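PDB 3OGR: beta-galactosidase from Trichoderma reesei, which probably hydrolyses terminal non-reducing beta-D-galactose residues from beta-D-galactosides, as a member of glycosyl hydrolase family 35. Local coordinates for residues Leu362-Gln367 with Ser554-Trp559. Numbering follows the deposited sequence.
Sequences LKLQGQ and SAYNYW. With NAG (2-acetamido-2-deoxy-beta-D-glucopyranose), chain B.
Lys363 NZ sits between two backbone carbonyls and an indole: it donates to Tyr556 O and to Tyr558 O, each at 2.8 Å, and lies over the face of Trp559. The cation-pi contact runs almost along the ring normal (5° off), with NZ 3.1 Å from the centroid of the six-membered ring. Both bonds reach their acceptors from above the carbonyl planes rather than on a lone pair. Lysine suits the place because a long apolar chain carries a charged three-proton donor; CG anti to the backbone N (chi1 178°) and a bend at chi3 (59°) bring NZ to the turn. Cut back to an alanine, the site would probably leave both carbonyls without this donor and the indole face without its cation. The acceptors belong to a type I beta turn, Ala555 to Tyr558. By gripping it, Lys363 joins helix 357-370 of the family 35 TIM-barrel region to the junction of helix 552-555 with strand 558-559, an edge strand of a mixed sheet. One residue along, forked Leu364 meets two apolar partners, CD2 lying 3.8 Å from the small Ala555 CB and CD1 3.9 Å from Tyr556 CE1. Further out, Glu357 OE2 is hydrogen-bonded to Tyr556 OH and its OE1 to the NAG, while Gly587 O holds Trp559 NE1.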
ATOM      1  N   LEU A 362      14.342   0.272   6.736  1.00  5.37           N
ATOM      2  CA  LEU A 362      13.471  -0.803   7.146  1.00  5.00           C
ATOM      3  C   LEU A 362      14.175  -2.165   6.947  1.00  6.29           C
ATOM      4  O   LEU A 362      14.013  -3.079   7.750  1.00  7.58           O
ATOM      5  CB  LEU A 362      12.162  -0.697   6.318  1.00  6.56           C
ATOM      6  CG  LEU A 362      11.043  -1.652   6.696  1.00  6.40           C
ATOM      7  CD1 LEU A 362      10.721  -1.623   8.254  1.00  8.65           C
ATOM      8  CD2 LEU A 362       9.790  -1.189   5.911  1.00  8.12           C
ATOM      9  N   LYS A 363      14.971  -2.264   5.888  1.00  6.51           N
ATOM     10  CA  LYS A 363      15.777  -3.469   5.688  1.00  6.72           C
ATOM     11  C   LYS A 363      16.736  -3.738   6.844  1.00  7.71           C
ATOM     12  O   LYS A 363      16.952  -4.861   7.233  1.00  6.94           O
ATOM     13  CB  LYS A 363      16.557  -3.341   4.351  1.00  6.01           C
ATOM     14  CG  LYS A 363      17.451  -4.531   4.093  1.00  7.55           C
ATOM     15  CD  LYS A 363      18.088  -4.468   2.661  1.00  7.21           C
ATOM     16  CE  LYS A 363      18.924  -3.141   2.561  1.00  7.11           C
ATOM     17  NZ  LYS A 363      19.663  -3.163   1.229  1.00  6.55           N
ATOM     18  N   LEU A 364      17.335  -2.684   7.381  1.00  6.60           N
ATOM     19  CA  LEU A 364      18.259  -2.890   8.526  1.00  6.79           C
ATOM     20  C   LEU A 364      17.496  -3.583   9.643  1.00  7.14           C
ATOM     21  O   LEU A 364      18.030  -4.444  10.343  1.00  9.14           O
ATOM     22  CB  LEU A 364      18.845  -1.526   9.041  1.00  7.00           C
ATOM     23  CG  LEU A 364      19.538  -0.703   7.968  1.00  8.68           C
ATOM     24  CD1 LEU A 364      20.149   0.503   8.728  1.00  9.21           C
ATOM     25  CD2 LEU A 364      20.649  -1.512   7.252  1.00  9.36           C
ATOM     26  N   GLN A 365      16.261  -3.113   9.876  1.00  7.24           N
ATOM     27  CA  GLN A 365      15.447  -3.636  11.001  1.00  6.95           C
ATOM     28  C   GLN A 365      14.966  -5.057  10.744  1.00  7.48           C
ATOM     29  O   GLN A 365      14.995  -5.903  11.632  1.00  7.99           O
ATOM     30  CB  GLN A 365      14.250  -2.719  11.260  1.00  8.00           C
ATOM     31  CG  GLN A 365      14.624  -1.340  11.776  1.00  8.46           C
ATOM     32  CD  GLN A 365      13.421  -0.436  11.952  1.00  9.06           C
ATOM     33  OE1 GLN A 365      12.300  -0.912  12.130  1.00 12.23           O
ATOM     34  NE2 GLN A 365      13.649   0.873  11.904  1.00 13.52           N
ATOM     35  N   GLY A 366      14.557  -5.351   9.486  1.00  7.30           N
ATOM     36  CA  GLY A 366      14.052  -6.708   9.229  1.00  5.55           C
ATOM     37  C   GLY A 366      15.192  -7.711   9.315  1.00  5.92           C
ATOM     38  O   GLY A 366      15.056  -8.831   9.818  1.00  6.87           O
ATOM     39  N   GLN A 367      16.339  -7.341   8.757  1.00  6.56           N
ATOM     40  CA  GLN A 367      17.489  -8.225   8.778  1.00  6.46           C
ATOM     41  C   GLN A 367      18.031  -8.486  10.205  1.00  7.11           C
ATOM     42  O   GLN A 367      18.419  -9.594  10.535  1.00  7.28           O
ATOM     43  CB  GLN A 367      18.604  -7.651   7.902  1.00  7.41           C
ATOM     44  CG  GLN A 367      18.270  -7.605   6.420  1.00  6.35           C
ATOM     45  CD  GLN A 367      17.953  -8.971   5.849  1.00  7.23           C
ATOM     46  OE1 GLN A 367      18.398  -9.990   6.378  1.00  9.15           O
ATOM     47  NE2 GLN A 367      17.179  -8.998   4.768  1.00  8.34           N
ATOM     48  N   SER A 554      26.509   2.792   4.443  1.00  9.05           N
ATOM     49  CA  SER A 554      27.052   1.573   3.799  1.00  9.62           C
ATOM     50  C   SER A 554      26.168   0.377   4.038  1.00  9.33           C
ATOM     51  O   SER A 554      25.893  -0.427   3.077  1.00  8.67           O
ATOM     52  CB  SER A 554      28.502   1.231   4.267  1.00  9.46           C
ATOM     53  OG  SER A 554      29.336   2.334   3.842  1.00 12.58           O
ATOM     54  N   ALA A 555      25.682   0.259   5.274  1.00  8.10           N
ATOM     55  CA  ALA A 555      24.842  -0.943   5.554  1.00  7.85           C
ATOM     56  C   ALA A 555      23.578  -0.943   4.707  1.00  8.01           C
ATOM     57  O   ALA A 555      23.061  -2.011   4.398  1.00  8.36           O
ATOM     58  CB  ALA A 555      24.413  -0.958   7.081  1.00  9.20           C
ATOM     59  N   TYR A 556      23.076   0.252   4.346  1.00  7.62           N
ATOM     60  CA  TYR A 556      21.894   0.377   3.462  1.00  6.30           C
ATOM     61  C   TYR A 556      22.067  -0.460   2.164  1.00  7.35           C
ATOM     62  O   TYR A 556      21.066  -0.801   1.563  1.00  8.50           O
ATOM     63  CB  TYR A 556      21.687   1.823   3.022  1.00  7.30           C
ATOM     64  CG  TYR A 556      21.083   2.759   4.049  1.00  6.85           C
ATOM     65  CD1 TYR A 556      20.405   2.332   5.182  1.00  5.99           C
ATOM     66  CD2 TYR A 556      21.108   4.130   3.764  1.00  5.71           C
ATOM     67  CE1 TYR A 556      19.752   3.246   5.995  1.00  6.60           C
ATOM     68  CE2 TYR A 556      20.455   5.055   4.577  1.00  7.68           C
ATOM     69  CZ  TYR A 556      19.817   4.602   5.694  1.00  6.61           C
ATOM     70  OH  TYR A 556      19.164   5.521   6.496  1.00  8.41           O
ATOM     71  N   ASN A 557      23.299  -0.681   1.740  1.00  7.10           N
ATOM     72  CA  ASN A 557      23.516  -1.359   0.449  1.00  7.18           C
ATOM     73  C   ASN A 557      23.864  -2.851   0.621  1.00  7.02           C
ATOM     74  O   ASN A 557      24.232  -3.483  -0.367  1.00  8.14           O
ATOM     75  CB  ASN A 557      24.690  -0.704  -0.333  1.00 10.03           C
ATOM     76  CG  ASN A 557      24.398   0.747  -0.642  1.00 11.83           C
ATOM     77  OD1 ASN A 557      23.367   1.087  -1.179  1.00 13.54           O
ATOM     78  ND2 ASN A 557      25.269   1.606  -0.153  1.00 18.42           N
ATOM     79  N   TYR A 558      23.749  -3.358   1.849  1.00  6.50           N
ATOM     80  CA  TYR A 558      23.940  -4.818   2.067  1.00  7.26           C
ATOM     81  C   TYR A 558      22.593  -5.554   1.944  1.00  7.81           C
ATOM     82  O   TYR A 558      21.521  -4.981   2.208  1.00  7.54           O
ATOM     83  CB  TYR A 558      24.525  -5.109   3.469  1.00  7.71           C
ATOM     84  CG  TYR A 558      26.018  -4.838   3.619  1.00  6.02           C
ATOM     85  CD1 TYR A 558      26.540  -3.513   3.397  1.00  8.56           C
ATOM     86  CD2 TYR A 558      26.872  -5.883   3.925  1.00  8.11           C
ATOM     87  CE1 TYR A 558      27.926  -3.281   3.549  1.00  8.65           C
ATOM     88  CE2 TYR A 558      28.303  -5.643   4.088  1.00  6.86           C
ATOM     89  CZ  TYR A 558      28.760  -4.346   3.894  1.00  8.07           C
ATOM     90  OH  TYR A 558      30.133  -4.115   4.037  1.00 10.28           O
ATOM     91  N   TRP A 559      22.693  -6.839   1.638  1.00  5.93           N
ATOM     92  CA  TRP A 559      21.523  -7.690   1.343  1.00  6.59           C
ATOM     93  C   TRP A 559      21.803  -9.078   1.870  1.00  6.10           C
ATOM     94  O   TRP A 559      22.951  -9.508   1.956  1.00  7.29           O
ATOM     95  CB  TRP A 559      21.279  -7.797  -0.172  1.00  7.16           C
ATOM     96  CG  TRP A 559      21.143  -6.446  -0.820  1.00  5.50           C
ATOM     97  CD1 TRP A 559      22.152  -5.708  -1.415  1.00  7.89           C
ATOM     98  CD2 TRP A 559      19.932  -5.715  -1.050  1.00  6.30           C
ATOM     99  NE1 TRP A 559      21.641  -4.513  -1.910  1.00  7.59           N
ATOM    100  CE2 TRP A 559      20.289  -4.491  -1.700  1.00  7.71           C
ATOM    101  CE3 TRP A 559      18.592  -5.930  -0.671  1.00  6.16           C
ATOM    102  CZ2 TRP A 559      19.366  -3.524  -2.027  1.00  7.49           C
ATOM    103  CZ3 TRP A 559      17.652  -4.941  -0.969  1.00  6.19           C
ATOM    104  CH2 TRP A 559      18.036  -3.724  -1.667  1.00  7.45           C
TER
HETATM  105  C1  NAG B   2      18.803   6.891  -2.227  1.00  9.67           C
HETATM  106  C2  NAG B   2      19.610   6.993  -0.931  1.00  7.58           C
HETATM  107  C3  NAG B   2      18.767   7.760   0.080  1.00  9.08           C
HETATM  108  C4  NAG B   2      18.410   9.132  -0.546  1.00  8.03           C
HETATM  109  C5  NAG B   2      17.656   8.921  -1.860  1.00  9.64           C
HETATM  110  C6  NAG B   2      17.288  10.233  -2.570  1.00 12.05           C
HETATM  111  C7  NAG B   2      20.950   4.939  -0.664  1.00 10.36           C
HETATM  112  C8  NAG B   2      20.963   3.533  -0.153  1.00 10.84           C
HETATM  113  N2  NAG B   2      19.820   5.647  -0.443  1.00  8.47           N
HETATM  114  O3  NAG B   2      19.565   7.902   1.236  1.00 10.27           O
HETATM  115  O4  NAG B   2      17.525   9.775   0.374  1.00  8.70           O
HETATM  116  O5  NAG B   2      18.524   8.179  -2.749  1.00  9.52           O
HETATM  117  O6  NAG B   2      18.480  10.980  -2.767  1.00 14.51           O
HETATM  118  O7  NAG B   2      21.936   5.403  -1.238  1.00 15.41           O